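Local atomic coordinates of aminopeptidase P; XAA-pro aminopeptidase (Streptococcus thermophilus, PDB entry 3IL0), a protein that probably acts as a metal-dependent aminopeptidase of the M24B family, cleaving the bond before a proline in second position, and is represented here by its N-terminal domain alone. Residues 45-48 with 49-52; 54-57 with 58-61; 103-106 with 107-111. All blocks are in the same frame, centred on the assembly; numbering follows the deposited sequence.

Contact 1: 45-48 with 49-52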
ATOM      1  N   PHE A  45      -0.437  -0.380   2.133  1.00 22.37           N
ATOM      2  CA  PHE A  45      -1.100   0.847   1.887  1.00 21.91           C
ATOM      3  C   PHE A  45      -0.336   1.895   2.688  1.00 23.40           C
ATOM      4  O   PHE A  45      -0.394   1.875   3.902  1.00 23.27           O
ATOM      5  CB  PHE A  45      -2.578   0.758   2.315  1.00 21.32           C
ATOM      6  CG  PHE A  45      -3.398   1.985   1.955  1.00 18.81           C
ATOM      7  CD1 PHE A  45      -3.826   2.181   0.672  1.00 21.15           C
ATOM      8  CD2 PHE A  45      -3.711   2.931   2.900  1.00 20.65           C
ATOM      9  CE1 PHE A  45      -4.575   3.306   0.331  1.00 25.27           C
ATOM     10  CE2 PHE A  45      -4.484   4.095   2.583  1.00 20.94           C
ATOM     11  CZ  PHE A  45      -4.919   4.266   1.302  1.00 25.44           C
ATOM     12  N   ILE A  46       0.341   2.816   2.000  1.00 24.19           N
ATOM     13  CA  ILE A  46       1.199   3.849   2.602  1.00 25.58           C
ATOM     14  C   ILE A  46       0.609   5.243   2.329  1.00 25.64           C
ATOM     15  O   ILE A  46       0.242   5.578   1.179  1.00 25.34           O
ATOM     16  CB  ILE A  46       2.695   3.765   2.092  1.00 26.25           C
ATOM     17  CG1 ILE A  46       3.302   2.416   2.475  1.00 27.91           C
ATOM     18  CG2 ILE A  46       3.608   4.881   2.702  1.00 25.69           C
ATOM     19  CD1 ILE A  46       4.717   2.197   1.911  1.00 28.01           C
ATOM     20  N   THR A  47       0.508   6.026   3.410  1.00 24.76           N
ATOM     21  CA  THR A  47       0.121   7.441   3.367  1.00 25.15           C
ATOM     22  C   THR A  47       1.318   8.361   3.858  1.00 25.08           C
ATOM     23  O   THR A  47       2.387   7.872   4.251  1.00 23.87           O
ATOM     24  CB  THR A  47      -1.135   7.637   4.272  1.00 25.45           C
ATOM     25  OG1 THR A  47      -0.730   7.679   5.645  1.00 28.01           O
ATOM     26  CG2 THR A  47      -2.115   6.433   4.068  1.00 21.46           C
ATOM     27  N   LYS A  48       1.126   9.674   3.832  1.00 25.70           N
ATOM     28  CA  LYS A  48       2.100  10.555   4.418  1.00 27.52           C
ATOM     29  C   LYS A  48       2.308  10.251   5.899  1.00 29.89           C
ATOM     30  O   LYS A  48       3.398  10.492   6.399  1.00 31.14           O
ATOM     31  CB  LYS A  48       1.716  11.988   4.205  1.00 27.66           C
ATOM     32  CG  LYS A  48       2.055  12.396   2.766  1.00 29.77           C
ATOM     33  CD  LYS A  48       1.797  13.837   2.490  1.00 29.91           C
ATOM     34  CE  LYS A  48       1.661  14.088   0.994  1.00 31.95           C
ATOM     35  NZ  LYS A  48       0.258  13.750   0.623  1.00 30.77           N
ATOM     36  N   ASN A  49       1.295   9.672   6.573  1.00 30.28           N
ATOM     37  CA  ASN A  49       1.423   9.354   7.947  1.00 31.94           C
ATOM     38  C   ASN A  49       1.396   7.927   8.376  1.00 32.72           C
ATOM     39  O   ASN A  49       1.860   7.708   9.446  1.00 33.54           O
ATOM     40  CB  ASN A  49       0.496  10.242   8.736  1.00 31.56           C
ATOM     41  CG  ASN A  49       0.974  11.677   8.659  1.00 34.96           C
ATOM     42  OD1 ASN A  49       2.184  11.938   8.927  1.00 41.42           O
ATOM     43  ND2 ASN A  49       0.141  12.574   8.176  1.00 32.60           N
ATOM     44  N   ARG A  50       0.902   6.961   7.588  1.00 33.05           N
ATOM     45  CA  ARG A  50       0.929   5.572   8.045  1.00 32.49           C
ATOM     46  C   ARG A  50       1.564   4.658   7.049  1.00 32.75           C
ATOM     47  O   ARG A  50       1.731   4.981   5.874  1.00 32.95           O
ATOM     48  CB  ARG A  50      -0.471   5.014   8.302  1.00 32.27           C
ATOM     49  CG  ARG A  50      -1.487   5.979   8.788  1.00 33.68           C
ATOM     50  CD  ARG A  50      -2.741   5.190   9.232  1.00 34.13           C
ATOM     51  NE  ARG A  50      -3.737   6.094   9.786  1.00 32.57           N
ATOM     52  CZ  ARG A  50      -4.028   6.261  11.071  1.00 34.58           C
ATOM     53  NH1 ARG A  50      -3.408   5.604  11.999  1.00 34.22           N
ATOM     54  NH2 ARG A  50      -4.938   7.148  11.443  1.00 36.31           N
ATOM     55  N   ARG A  51       1.868   3.475   7.531  1.00 33.03           N
ATOM     56  CA  ARG A  51       2.267   2.402   6.686  1.00 33.86           C
ATOM     57  C   ARG A  51       1.489   1.213   7.178  1.00 33.78           C
ATOM     58  O   ARG A  51       1.652   0.805   8.337  1.00 35.42           O
ATOM     59  CB  ARG A  51       3.755   2.151   6.818  1.00 34.87           C
ATOM     60  CG  ARG A  51       4.608   3.358   6.489  1.00 36.69           C
ATOM     61  CD  ARG A  51       6.037   2.953   6.255  1.00 41.23           C
ATOM     62  NE  ARG A  51       6.834   4.169   6.249  1.00 45.75           N
ATOM     63  CZ  ARG A  51       7.487   4.668   7.293  1.00 48.36           C
ATOM     64  NH1 ARG A  51       7.524   4.032   8.454  1.00 49.14           N
ATOM     65  NH2 ARG A  51       8.125   5.814   7.152  1.00 51.68           N
ATOM     66  N   LEU A  52       0.646   0.651   6.314  1.00 32.63           N
ATOM     67  CA  LEU A  52      -0.148  -0.492   6.673  1.00 32.49           C
ATOM     68  C   LEU A  52       0.303  -1.721   5.928  1.00 34.01           C
ATOM     69  O   LEU A  52       0.590  -1.692   4.720  1.00 33.27           O
ATOM     70  CB  LEU A  52      -1.611  -0.226   6.360  1.00 31.75           C
ATOM     71  CG  LEU A  52      -2.295   0.984   6.989  1.00 30.54           C
ATOM     72  CD1 LEU A  52      -3.777   0.952   6.643  1.00 25.70           C
ATOM     73  CD2 LEU A  52      -2.031   1.035   8.570  1.00 28.17           C
TER

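Contact 2: 54-57 with 58-61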
ATOM      1  N   LEU A  54      -1.215  -5.541   5.329  1.00 39.33           N
ATOM      2  CA  LEU A  54      -2.451  -6.247   5.585  1.00 40.61           C
ATOM      3  C   LEU A  54      -2.335  -7.693   5.145  1.00 42.43           C
ATOM      4  O   LEU A  54      -2.034  -7.977   3.983  1.00 42.22           O
ATOM      5  CB  LEU A  54      -3.657  -5.527   4.912  1.00 40.50           C
ATOM      6  CG  LEU A  54      -3.892  -4.041   5.270  1.00 39.10           C
ATOM      7  CD1 LEU A  54      -3.460  -3.128   4.158  1.00 36.67           C
ATOM      8  CD2 LEU A  54      -5.328  -3.781   5.583  1.00 37.70           C
ATOM      9  N   THR A  55      -2.608  -8.603   6.078  1.00 44.97           N
ATOM     10  CA  THR A  55      -2.639 -10.029   5.765  1.00 46.99           C
ATOM     11  C   THR A  55      -3.666 -10.846   6.607  1.00 49.23           C
ATOM     12  O   THR A  55      -4.272 -10.344   7.559  1.00 48.90           O
ATOM     13  CB  THR A  55      -1.218 -10.597   5.880  1.00 46.69           C
ATOM     14  OG1 THR A  55      -1.187 -11.909   5.325  1.00 46.37           O
ATOM     15  CG2 THR A  55      -0.754 -10.606   7.320  1.00 45.33           C
ATOM     16  N   ASP A  56      -3.874 -12.096   6.198  1.00 52.62           N
ATOM     17  CA  ASP A  56      -4.738 -13.070   6.915  1.00 55.28           C
ATOM     18  C   ASP A  56      -4.145 -13.611   8.237  1.00 56.89           C
ATOM     19  O   ASP A  56      -3.001 -13.277   8.627  1.00 56.99           O
ATOM     20  CB  ASP A  56      -5.061 -14.262   6.008  1.00 55.42           C
ATOM     21  CG  ASP A  56      -3.814 -15.050   5.630  1.00 57.85           C
ATOM     22  OD1 ASP A  56      -2.912 -15.220   6.497  1.00 57.48           O
ATOM     23  OD2 ASP A  56      -3.733 -15.491   4.451  1.00 61.27           O
ATOM     24  N   SER A  57      -4.935 -14.462   8.905  1.00 58.80           N
ATOM     25  CA  SER A  57      -4.615 -14.971  10.260  1.00 60.09           C
ATOM     26  C   SER A  57      -3.415 -15.910  10.222  1.00 60.93           C
ATOM     27  O   SER A  57      -2.693 -16.088  11.215  1.00 61.36           O
ATOM     28  CB  SER A  57      -5.824 -15.690  10.876  1.00 59.81           C
ATOM     29  OG  SER A  57      -6.302 -16.676   9.989  1.00 59.89           O
ATOM     30  N   ARG A  58      -3.198 -16.464   9.044  1.00 61.72           N
ATOM     31  CA  ARG A  58      -2.098 -17.361   8.813  1.00 62.54           C
ATOM     32  C   ARG A  58      -0.715 -16.662   8.875  1.00 63.12           C
ATOM     33  O   ARG A  58       0.223 -17.214   9.456  1.00 62.95           O
ATOM     34  CB  ARG A  58      -2.332 -18.054   7.479  1.00 62.72           C
ATOM     35  CG  ARG A  58      -3.752 -18.650   7.379  1.00 63.36           C
ATOM     36  CD  ARG A  58      -4.313 -18.490   6.005  1.00 64.47           C
ATOM     37  NE  ARG A  58      -3.646 -19.385   5.064  1.00 65.91           N
ATOM     38  CZ  ARG A  58      -3.606 -19.211   3.745  1.00 67.47           C
ATOM     39  NH1 ARG A  58      -4.175 -18.151   3.183  1.00 68.17           N
ATOM     40  NH2 ARG A  58      -2.980 -20.103   2.978  1.00 68.22           N
ATOM     41  N   TYR A  59      -0.580 -15.456   8.305  1.00 63.48           N
ATOM     42  CA  TYR A  59       0.758 -14.838   8.176  1.00 63.54           C
ATOM     43  C   TYR A  59       0.993 -13.701   9.139  1.00 63.32           C
ATOM     44  O   TYR A  59       1.957 -12.952   8.983  1.00 63.20           O
ATOM     45  CB  TYR A  59       1.018 -14.358   6.748  1.00 63.51           C
ATOM     46  CG  TYR A  59       0.479 -15.277   5.689  1.00 64.87           C
ATOM     47  CD1 TYR A  59       0.097 -14.771   4.461  1.00 66.62           C
ATOM     48  CD2 TYR A  59       0.328 -16.656   5.915  1.00 66.03           C
ATOM     49  CE1 TYR A  59      -0.409 -15.596   3.472  1.00 67.55           C
ATOM     50  CE2 TYR A  59      -0.185 -17.490   4.938  1.00 66.68           C
ATOM     51  CZ  TYR A  59      -0.552 -16.949   3.711  1.00 67.50           C
ATOM     52  OH  TYR A  59      -1.051 -17.733   2.701  1.00 67.02           O
ATOM     53  N   THR A  60       0.136 -13.586  10.146  1.00 63.33           N
ATOM     54  CA  THR A  60       0.197 -12.447  11.046  1.00 63.49           C
ATOM     55  C   THR A  60       1.427 -12.492  11.943  1.00 63.79           C
ATOM     56  O   THR A  60       2.078 -11.461  12.139  1.00 63.96           O
ATOM     57  CB  THR A  60      -1.052 -12.363  11.943  1.00 63.84           C
ATOM     58  OG1 THR A  60      -2.229 -12.619  11.155  1.00 63.67           O
ATOM     59  CG2 THR A  60      -1.126 -10.985  12.641  1.00 62.64           C
ATOM     60  N   LEU A  61       1.724 -13.677  12.499  1.00 63.51           N
ATOM     61  CA  LEU A  61       2.884 -13.864  13.383  1.00 63.09           C
ATOM     62  C   LEU A  61       4.154 -13.677  12.569  1.00 62.80           C
ATOM     63  O   LEU A  61       4.951 -12.772  12.864  1.00 62.59           O
ATOM     64  CB  LEU A  61       2.876 -15.251  14.072  1.00 63.25           C
ATOM     65  CG  LEU A  61       1.739 -15.592  15.061  1.00 62.43           C
ATOM     66  CD1 LEU A  61       1.512 -17.136  15.190  1.00 60.59           C
ATOM     67  CD2 LEU A  61       1.972 -14.921  16.422  1.00 59.54           C
TER

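Contact 3: 103-106 with 107-111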
ATOM      1  N   ALA A 103     -10.440  -5.112 -14.632  1.00  9.60           N
ATOM      2  CA  ALA A 103     -11.381  -5.704 -13.659  1.00 11.91           C
ATOM      3  C   ALA A 103     -11.023  -5.306 -12.204  1.00 12.38           C
ATOM      4  O   ALA A 103     -11.860  -4.848 -11.431  1.00 14.22           O
ATOM      5  CB  ALA A 103     -11.389  -7.220 -13.820  1.00 11.74           C
ATOM      6  N   TYR A 104      -9.748  -5.397 -11.856  1.00 14.19           N
ATOM      7  CA  TYR A 104      -9.335  -4.996 -10.521  1.00 14.64           C
ATOM      8  C   TYR A 104      -9.594  -3.513 -10.303  1.00 14.87           C
ATOM      9  O   TYR A 104     -10.071  -3.094  -9.271  1.00 16.25           O
ATOM     10  CB  TYR A 104      -7.851  -5.349 -10.321  1.00 15.58           C
ATOM     11  CG  TYR A 104      -7.348  -5.028  -8.948  1.00 16.00           C
ATOM     12  CD1 TYR A 104      -7.514  -5.936  -7.922  1.00 20.82           C
ATOM     13  CD2 TYR A 104      -6.740  -3.815  -8.666  1.00 17.65           C
ATOM     14  CE1 TYR A 104      -7.096  -5.651  -6.613  1.00 21.67           C
ATOM     15  CE2 TYR A 104      -6.285  -3.508  -7.356  1.00 19.95           C
ATOM     16  CZ  TYR A 104      -6.454  -4.451  -6.346  1.00 22.61           C
ATOM     17  OH  TYR A 104      -6.068  -4.204  -5.065  1.00 23.01           O
ATOM     18  N   TYR A 105      -9.266  -2.674 -11.269  1.00 15.93           N
ATOM     19  CA  TYR A 105      -9.654  -1.247 -11.144  1.00 15.39           C
ATOM     20  C   TYR A 105     -11.152  -1.087 -10.931  1.00 15.44           C
ATOM     21  O   TYR A 105     -11.538  -0.253 -10.177  1.00 16.86           O
ATOM     22  CB  TYR A 105      -9.271  -0.497 -12.387  1.00 15.38           C
ATOM     23  CG  TYR A 105      -9.857   0.854 -12.495  1.00 15.88           C
ATOM     24  CD1 TYR A 105      -9.349   1.871 -11.758  1.00 18.62           C
ATOM     25  CD2 TYR A 105     -10.878   1.139 -13.402  1.00 18.80           C
ATOM     26  CE1 TYR A 105      -9.826   3.132 -11.857  1.00 21.36           C
ATOM     27  CE2 TYR A 105     -11.390   2.421 -13.500  1.00 18.95           C
ATOM     28  CZ  TYR A 105     -10.851   3.404 -12.719  1.00 23.47           C
ATOM     29  OH  TYR A 105     -11.281   4.698 -12.731  1.00 30.57           O
ATOM     30  N   GLN A 106     -11.993  -1.877 -11.588  1.00 15.88           N
ATOM     31  CA  GLN A 106     -13.455  -1.784 -11.370  1.00 16.79           C
ATOM     32  C   GLN A 106     -13.781  -2.099  -9.932  1.00 17.84           C
ATOM     33  O   GLN A 106     -14.563  -1.386  -9.371  1.00 17.45           O
ATOM     34  CB  GLN A 106     -14.308  -2.663 -12.284  1.00 16.13           C
ATOM     35  CG  GLN A 106     -14.236  -2.247 -13.722  1.00 17.88           C
ATOM     36  CD  GLN A 106     -15.165  -3.018 -14.658  1.00 20.48           C
ATOM     37  OE1 GLN A 106     -14.934  -4.193 -14.974  1.00 19.13           O
ATOM     38  NE2 GLN A 106     -16.182  -2.322 -15.167  1.00 18.70           N
ATOM     39  N   ALA A 107     -13.157  -3.109  -9.322  1.00 19.88           N
ATOM     40  CA  ALA A 107     -13.332  -3.323  -7.845  1.00 20.44           C
ATOM     41  C   ALA A 107     -12.924  -2.119  -7.002  1.00 21.28           C
ATOM     42  O   ALA A 107     -13.654  -1.752  -6.117  1.00 21.55           O
ATOM     43  CB  ALA A 107     -12.613  -4.537  -7.381  1.00 19.96           C
ATOM     44  N   LEU A 108     -11.810  -1.457  -7.317  1.00 21.58           N
ATOM     45  CA  LEU A 108     -11.420  -0.225  -6.610  1.00 21.16           C
ATOM     46  C   LEU A 108     -12.405   0.906  -6.782  1.00 22.38           C
ATOM     47  O   LEU A 108     -12.601   1.742  -5.841  1.00 20.54           O
ATOM     48  CB  LEU A 108     -10.036   0.322  -7.058  1.00 21.62           C
ATOM     49  CG  LEU A 108      -8.738  -0.511  -6.812  1.00 21.32           C
ATOM     50  CD1 LEU A 108      -7.503   0.070  -7.564  1.00 19.83           C
ATOM     51  CD2 LEU A 108      -8.398  -0.695  -5.339  1.00 17.59           C
ATOM     52  N   GLN A 109     -12.949   1.042  -7.988  1.00 23.66           N
ATOM     53  CA  GLN A 109     -13.941   2.106  -8.197  1.00 25.80           C
ATOM     54  C   GLN A 109     -15.162   1.889  -7.298  1.00 26.26           C
ATOM     55  O   GLN A 109     -15.701   2.852  -6.771  1.00 26.77           O
ATOM     56  CB  GLN A 109     -14.428   2.194  -9.614  1.00 26.55           C
ATOM     57  CG  GLN A 109     -13.588   3.048 -10.526  1.00 29.05           C
ATOM     58  CD  GLN A 109     -14.201   3.131 -11.934  1.00 33.30           C
ATOM     59  OE1 GLN A 109     -14.206   4.187 -12.536  1.00 37.08           O
ATOM     60  NE2 GLN A 109     -14.723   2.015 -12.448  1.00 29.80           N
ATOM     61  N   ALA A 110     -15.559   0.636  -7.083  1.00 26.34           N
ATOM     62  CA  ALA A 110     -16.701   0.367  -6.221  1.00 27.60           C
ATOM     63  C   ALA A 110     -16.295   0.637  -4.745  1.00 29.07           C
ATOM     64  O   ALA A 110     -16.905   1.462  -4.037  1.00 31.45           O
ATOM     65  CB  ALA A 110     -17.228  -1.065  -6.448  1.00 26.18           C
ATOM     66  N   ILE A 111     -15.210   0.035  -4.285  1.00 28.57           N
ATOM     67  CA  ILE A 111     -14.859   0.169  -2.908  1.00 28.09           C
ATOM     68  C   ILE A 111     -14.544   1.584  -2.513  1.00 28.33           C
ATOM     69  O   ILE A 111     -14.790   1.971  -1.374  1.00 28.95           O
ATOM     70  CB  ILE A 111     -13.702  -0.704  -2.609  1.00 28.62           C
ATOM     71  CG1 ILE A 111     -14.191  -2.156  -2.706  1.00 29.64           C
ATOM     72  CG2 ILE A 111     -13.149  -0.370  -1.245  1.00 30.21           C
ATOM     73  CD1 ILE A 111     -13.181  -3.192  -2.469  1.00 31.80           C
TER

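Contact 1: 45-48 with 49-52
Thr-47 meets Asn-49 and Arg-50 through a hydroxyl that a chi1 of 78° tucks between its own backbone N and carbonyl carbon, turned toward the bend of the chain. OG1 there accepts two backbone N-H groups. The bond from Arg-50 N is short, 2.6 Å to Thr-47 OG1, with 154° at the hydrogen; the one from Asn-49 N is longer, 3.0 Å to the same OG1, and more bent at 136°. Gripped twice, the hydroxyl bridges the turn, and Arg-50 CG lies alongside it. The backbone pairs on the strand side of these bonds: Thr-47 N donates to Arg-50 O at 2.9 Å, and the same oxygen lies 3.5 Å from Ile-46 CA in a CA-H...O contact. The motif is a tight beta hairpin joining strands 42-47 and 51-55, with Phe-45 and Leu-52 as an antiparallel hydrogen-bonded pair and Ile-46 and Arg-51 as a non-hydrogen-bonded one. Side chains alternate accordingly. On one face Leu-52 CD1 approaches the Phe-45 ring obliquely, 4.2 Å from its CD2, and helix 78-88 covers both residues. On the other, Ile-46 CG2 comes to 4.2 Å from Arg-51 CG, beside helix 7-18. The charged ends leave the turn: Arg-50 NE forms a salt bridge with Asp-89, and Lys-48 NZ donates to Leu-20 O.

Contact 2: 54-57 with 58-61
Asp-56 reaches Arg-58 and Tyr-59 by turning its carboxylate toward the chain that follows strand 51-55. CB of Asp-56 comes only to 4.2 Å from Arg-58 N. From there a chi1 of 63° sets CG between the backbone N and carbonyl carbon, and CG comes to lie against Arg-58 CD. OD1 then turns to the backbone ahead: Tyr-59 N donates to Asp-56 OD1 at 3.0 Å, nearly along the C-O axis, while Arg-58 N to Asp-56 OD1, at 2.8 Å, is weak, with 116° at the hydrogen. OD1 also sits 3.4 Å above the plane of the Tyr-59 ring, over its centre. At the tip, OD2 lies over the same ring and forms a salt bridge to Arg-58 NH1 at 3.0 Å, though its hydrogen bond is weak, with the carboxylate and guanidinium planes 38° apart. Bends at chi2 and chi3 bring that guanidinium round, and Tyr-59 CZ covers one face. Asp-56 O accepts Thr-60 OG1 at 2.7 Å and Tyr-59 N at 3.3 Å, from opposite faces of the carbonyl plane. Thr-55 OG1, bonded to Asn-41 O, meets Tyr-59 CD1 at 3.3 Å. This turn opens the beta-alpha-beta unit of strand 51-55, helix 60-66 and strand 71-74: Tyr-59 is the N-cap residue of the helix, and Ser-57 and Thr-60 touch Glu-74 of the closing strand.

Contact 3: 103-106 with 107-111
Tyr-105 O accepts Gln-109 N at 2.9 Å, the shortest of four successive i to i+4 backbone bonds that define this helical segment. Ala-107 N to Ala-103 O follows at 3.0 Å, and Leu-108 N to Tyr-104 O at 3.1 Å. Ala-110 N to Gln-106 O is longer, 3.2 Å. Such regular bonding, with backbone torsions near the alpha-helical values throughout, places the side chains of residues four apart on the same flank.

Two such pairs carry the contact. The Tyr-105 ring swings out with CG anti to the backbone N (chi1 168°) and leans over the next turn, where the extended chain of Gln-109 crosses it. Gln-109 CG lies over the ring face, 4.0 Å from the centroid of the Tyr-105 ring and 28° off its normal, a CH-pi contact. Farther along, Gln-109 CD rests against Tyr-105 CE2, and the amide plane is inclined 33° to the ring. The amide end follows the ring to its rim, so that Gln-109 OE1 stands 3.0 Å from Tyr-105 OH.

On the neighbouring flank the packing is apolar. Leu-108 brings its CD1 to 3.8 Å from Tyr-104 CE2, approaching the ring obliquely, and the CG and CD2 of Leu-108 lie close to the same ring atom. Helix 102-111 connects strands 93-97 and 116-120 in a beta-alpha-beta unit. Tyr-104 and Leu-108 pack on Leu-24 of strand 22-25 and Leu-79 of helix 78-88; Leu-108 also reaches Leu-117 of strand 116-120, which Tyr-105 and Gln-109 touch too.

How the contacts relate
Strand 51-55 ties contact 1 to contact 2: the hairpin turn of 45-52 leads into it and the turn of 54-61 leaves it, with centres 18 Å apart. Contact 3 stands separate, its centre 20 Å from that of contact 1, across the chain's centre, and 24 Å from that of contact 2, with nearest atoms about 8 and 10 Å away. Helix 78-88 touches side chains from all three, in contact 2 through Leu-54, which takes no part in the turn. A glycerol, probably from crystallisation, lies about 3 Å (nearest atoms) from the Arg-51 side chain of contact 1. All lie in the Creatinase/Prolidase N-terminal domain; the metal-binding peptidase M24 domain is absent from this chain.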